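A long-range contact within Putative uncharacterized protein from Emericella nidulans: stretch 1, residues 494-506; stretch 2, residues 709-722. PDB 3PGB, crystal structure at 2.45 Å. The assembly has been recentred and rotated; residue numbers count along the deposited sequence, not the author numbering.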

# COMPACT_ATOMS: atom_id res chain seq x y z
N MET A 494 -7.58 12.05 -9.15
CA MET A 494 -8.24 13.35 -9.20
C MET A 494 -7.76 14.34 -8.13
O MET A 494 -8.10 15.52 -8.20
N ASP A 495 -6.97 13.87 -7.17
CA ASP A 495 -6.29 14.76 -6.21
C ASP A 495 -4.90 15.21 -6.70
O ASP A 495 -4.20 15.95 -6.01
N GLY A 496 -4.52 14.78 -7.90
CA GLY A 496 -3.24 15.15 -8.48
C GLY A 496 -2.13 14.16 -8.20
O GLY A 496 -0.99 14.38 -8.58
N THR A 497 -2.46 13.04 -7.56
CA THR A 497 -1.46 12.06 -7.16
C THR A 497 -1.09 11.14 -8.32
O THR A 497 -1.95 10.55 -8.96
N ILE A 498 0.21 11.05 -8.59
CA ILE A 498 0.76 10.14 -9.59
C ILE A 498 1.33 8.97 -8.84
O ILE A 498 2.05 9.16 -7.86
N GLY A 499 1.03 7.75 -9.29
CA GLY A 499 1.53 6.54 -8.63
C GLY A 499 2.36 5.70 -9.58
O GLY A 499 2.01 5.54 -10.75
N VAL A 500 3.47 5.16 -9.07
CA VAL A 500 4.26 4.18 -9.81
C VAL A 500 4.32 2.90 -9.00
O VAL A 500 4.79 2.90 -7.86
N GLU A 501 3.83 1.80 -9.57
CA GLU A 501 3.77 0.51 -8.88
C GLU A 501 4.40 -0.62 -9.68
O GLU A 501 4.42 -0.60 -10.92
N VAL A 502 4.89 -1.62 -8.96
CA VAL A 502 5.22 -2.90 -9.56
C VAL A 502 4.67 -4.02 -8.68
O VAL A 502 4.67 -3.93 -7.46
N ARG A 503 4.16 -5.06 -9.33
CA ARG A 503 3.88 -6.31 -8.65
C ARG A 503 4.58 -7.44 -9.38
O ARG A 503 4.87 -7.34 -10.58
N ALA A 504 4.86 -8.52 -8.65
CA ALA A 504 5.57 -9.67 -9.20
C ALA A 504 4.72 -10.92 -9.08
O ALA A 504 3.98 -11.11 -8.11
N SER A 505 4.83 -11.77 -10.10
CA SER A 505 4.25 -13.11 -10.08
C SER A 505 5.14 -14.00 -10.93
O SER A 505 6.30 -13.67 -11.15
N GLY A 506 4.61 -15.11 -11.41
CA GLY A 506 5.38 -16.06 -12.20
C GLY A 506 6.14 -17.04 -11.32
O GLY A 506 5.83 -17.20 -10.14
N VAL A 709 2.40 -14.62 -6.01
CA VAL A 709 1.13 -13.93 -6.22
C VAL A 709 1.31 -12.41 -6.15
O VAL A 709 2.11 -11.90 -5.35
N PHE A 710 0.54 -11.70 -6.98
CA PHE A 710 0.63 -10.24 -7.07
C PHE A 710 0.14 -9.51 -5.82
O PHE A 710 0.50 -8.35 -5.60
N THR A 711 -0.71 -10.15 -5.02
CA THR A 711 -1.30 -9.50 -3.86
C THR A 711 -0.23 -9.00 -2.89
O THR A 711 -0.31 -7.88 -2.41
N THR A 712 0.74 -9.84 -2.62
CA THR A 712 1.74 -9.57 -1.60
C THR A 712 3.10 -9.16 -2.17
O THR A 712 3.85 -8.44 -1.52
N ALA A 713 3.42 -9.61 -3.39
CA ALA A 713 4.65 -9.18 -4.07
C ALA A 713 4.40 -7.83 -4.73
O ALA A 713 4.09 -7.75 -5.92
N HIS A 714 4.54 -6.76 -3.96
CA HIS A 714 4.07 -5.44 -4.35
C HIS A 714 4.96 -4.36 -3.73
O HIS A 714 5.45 -4.51 -2.62
N SER A 715 5.16 -3.29 -4.49
CA SER A 715 6.01 -2.19 -4.08
C SER A 715 5.60 -0.96 -4.88
O SER A 715 5.34 -1.06 -6.08
N GLY A 716 5.53 0.19 -4.23
CA GLY A 716 5.07 1.39 -4.90
C GLY A 716 5.47 2.68 -4.23
O GLY A 716 5.70 2.73 -3.03
N VAL A 717 5.56 3.73 -5.05
CA VAL A 717 5.76 5.10 -4.58
C VAL A 717 4.65 5.97 -5.16
O VAL A 717 3.98 5.58 -6.10
N ALA A 718 4.46 7.14 -4.57
CA ALA A 718 3.43 8.06 -5.01
C ALA A 718 3.95 9.49 -4.96
O ALA A 718 4.62 9.88 -4.01
N PHE A 719 3.65 10.26 -6.00
CA PHE A 719 3.99 11.67 -6.04
C PHE A 719 2.69 12.42 -5.85
O PHE A 719 1.75 12.21 -6.62
N THR A 720 2.62 13.26 -4.83
CA THR A 720 1.40 14.00 -4.51
C THR A 720 1.72 15.48 -4.36
O THR A 720 2.78 15.83 -3.86
N PRO A 721 0.80 16.37 -4.79
CA PRO A 721 1.03 17.80 -4.59
C PRO A 721 1.24 18.16 -3.13
O PRO A 721 0.60 17.57 -2.25
N LEU A 722 2.15 19.09 -2.87
CA LEU A 722 2.47 19.52 -1.52
C LEU A 722 2.61 21.04 -1.54
O LEU A 722 3.54 21.57 -2.15

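What frame do the side chains hang from? The two strands run antiparallel, and Ile498, Val500 and Val502 form the hydrogen-bonded pairs with Phe719, Val717 and Ser715. Val500 is typical: its N donates to Val717 O at 3.0 Å, and Val717 N returns a bond to Val500 O, also 3.0 Å. Because side chains alternate along a strand, these six residues share one face of the sheet, while Glu501, Arg503, His714 and Ala718 take the other.

How is the apolar face filled? Ile498 (chi1 m, chi2 t) brings CG2 to 3.9 Å from Phe719 CD2, and Val500, with chi1 t, sets its CG2 4.1 Å from Phe719 CE2. The phenylalanine, chi1 -41° and chi2 -39°, thus reaches along the sheet past its own partner to the next valine. Val717 (m) meets that same valine, its CG2 lying 4.0 Å from Val500 CB. Farther along, Val502 adopts p and its CG1 comes within 4.1 Å of Ser715 CB; the serine is t, and its hydroxyl is bonded elsewhere in the structure.

Why is Arg503 so extended on the opposite face? Its chi1 is m and chi2 and chi3 are both t, a stretched chain that carries the guanidinium to the loop before the second strand. There NH1 donates to Phe710 O at 2.6 Å, and a weak second bond joins Arg503 NH1 to Thr711 O at 3.3 Å. The chi4 of -91° turns the group flat onto His714, with centres 3.5 Å apart and planes only 7° from parallel. His714, chi1 t and chi2 45°, offers one ring face to this stack while its ND1 makes a weak hydrogen bond to Val502 O at 3.3 Å. Glu501 (m, then t) approaches the same ring, OE1 lying 3.1 Å from His714 CE1. Its partner Gly716 leaves room: a CB there would sit a tight 3.2 Å from Glu501 CG.

What closes the two ends? Near the start of the first stretch, Thr497 is m and Thr720 is t, which brings Thr497 OG1 and Thr720 OG1 to a 3.0 Å hydrogen bond. Asp495, with chi1 p, folds back so that OD2 accepts from Thr497 N at 3.1 Å. Gly496 lies close to the proline: a CB there would clash with Pro721 CG at 2.9 Å. At the other end the Phe710 ring (chi1 m) comes nearer than its sideways CB suggests and receives Ser505 CB over its face, 3.4 Å from the ring centroid, while Ala504 CB rests 3.9 Å from Ala713 CB.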

# COMPACT_ATOMS: atom_id res chain seq x y z
CB MET A 494 -9.76 13.19 -9.09
CG MET A 494 -10.40 12.56 -10.33
SD MET A 494 -10.12 13.53 -11.82
CE MET A 494 -11.20 14.94 -11.51
CB ASP A 495 -6.16 14.08 -4.84
CG ASP A 495 -5.29 12.82 -4.87
OD1 ASP A 495 -4.90 12.35 -3.78
OD2 ASP A 495 -4.98 12.31 -5.97
CB THR A 497 -1.96 11.23 -5.96
OG1 THR A 497 -2.18 12.10 -4.83
CG2 THR A 497 -0.95 10.16 -5.59
CB ILE A 498 1.92 10.80 -10.37
CG1 ILE A 498 1.43 12.06 -11.11
CG2 ILE A 498 2.56 9.80 -11.34
CD1 ILE A 498 2.49 13.12 -11.29
CB VAL A 500 5.68 4.70 -10.09
CG1 VAL A 500 6.44 3.73 -11.01
CG2 VAL A 500 5.63 6.10 -10.71
CB GLU A 501 2.32 0.11 -8.64
CG GLU A 501 1.60 0.89 -7.56
CD GLU A 501 0.14 0.47 -7.44
OE1 GLU A 501 -0.15 -0.75 -7.51
OE2 GLU A 501 -0.71 1.36 -7.28
CB VAL A 502 6.74 -3.09 -9.73
CG1 VAL A 502 7.44 -3.09 -8.38
CG2 VAL A 502 7.03 -4.39 -10.50
CB ARG A 503 2.37 -6.56 -8.56
CG ARG A 503 1.60 -5.46 -7.87
CD ARG A 503 0.10 -5.70 -7.93
NE ARG A 503 -0.62 -4.74 -7.10
CZ ARG A 503 -0.94 -4.91 -5.82
NH1 ARG A 503 -0.63 -6.03 -5.17
NH2 ARG A 503 -1.58 -3.95 -5.17
CB ALA A 504 6.89 -9.87 -8.48
CB SER A 505 2.81 -13.08 -10.60
OG SER A 505 2.19 -14.34 -10.42
CB VAL A 709 0.07 -14.38 -5.18
CG1 VAL A 709 -0.14 -15.88 -5.28
CG2 VAL A 709 0.48 -13.99 -3.77
CB PHE A 710 -0.18 -9.73 -8.27
CG PHE A 710 0.47 -9.96 -9.61
CD1 PHE A 710 1.75 -9.50 -9.86
CD2 PHE A 710 -0.23 -10.58 -10.64
CE1 PHE A 710 2.35 -9.69 -11.10
CE2 PHE A 710 0.35 -10.77 -11.89
CZ PHE A 710 1.64 -10.32 -12.12
CB THR A 711 -2.20 -10.46 -3.07
OG1 THR A 711 -1.65 -11.78 -3.14
CG2 THR A 711 -3.62 -10.45 -3.63
CB THR A 712 1.90 -10.78 -0.67
OG1 THR A 712 2.02 -11.97 -1.46
CG2 THR A 712 0.69 -10.90 0.24
CB ALA A 713 5.09 -10.22 -5.08
CB HIS A 714 2.61 -5.28 -3.90
CG HIS A 714 2.03 -3.92 -4.14
ND1 HIS A 714 2.19 -3.24 -5.32
CD2 HIS A 714 1.24 -3.14 -3.36
CE1 HIS A 714 1.55 -2.09 -5.25
NE2 HIS A 714 0.97 -2.00 -4.07
CB SER A 715 7.48 -2.55 -4.33
OG SER A 715 8.35 -1.51 -3.92
CB VAL A 717 7.14 5.68 -5.01
CG1 VAL A 717 8.26 5.07 -4.19
CG2 VAL A 717 7.38 5.47 -6.50
CB ALA A 718 2.21 7.92 -4.15
CB PHE A 719 4.64 12.06 -7.38
CG PHE A 719 5.62 11.06 -7.91
CD1 PHE A 719 6.48 10.39 -7.06
CD2 PHE A 719 5.72 10.81 -9.27
CE1 PHE A 719 7.40 9.48 -7.56
CE2 PHE A 719 6.64 9.91 -9.77
CZ PHE A 719 7.48 9.23 -8.91
CB THR A 720 0.74 13.47 -3.22
OG1 THR A 720 -0.59 13.97 -3.13
CG2 THR A 720 1.53 13.87 -1.97
CB PRO A 721 -0.26 18.44 -5.12
CG PRO A 721 -0.74 17.49 -6.14
CD PRO A 721 -0.42 16.13 -5.59
CB LEU A 722 3.76 18.86 -1.05
CG LEU A 722 4.08 18.88 0.45
CD1 LEU A 722 4.26 20.30 0.94
CD2 LEU A 722 3.00 18.17 1.25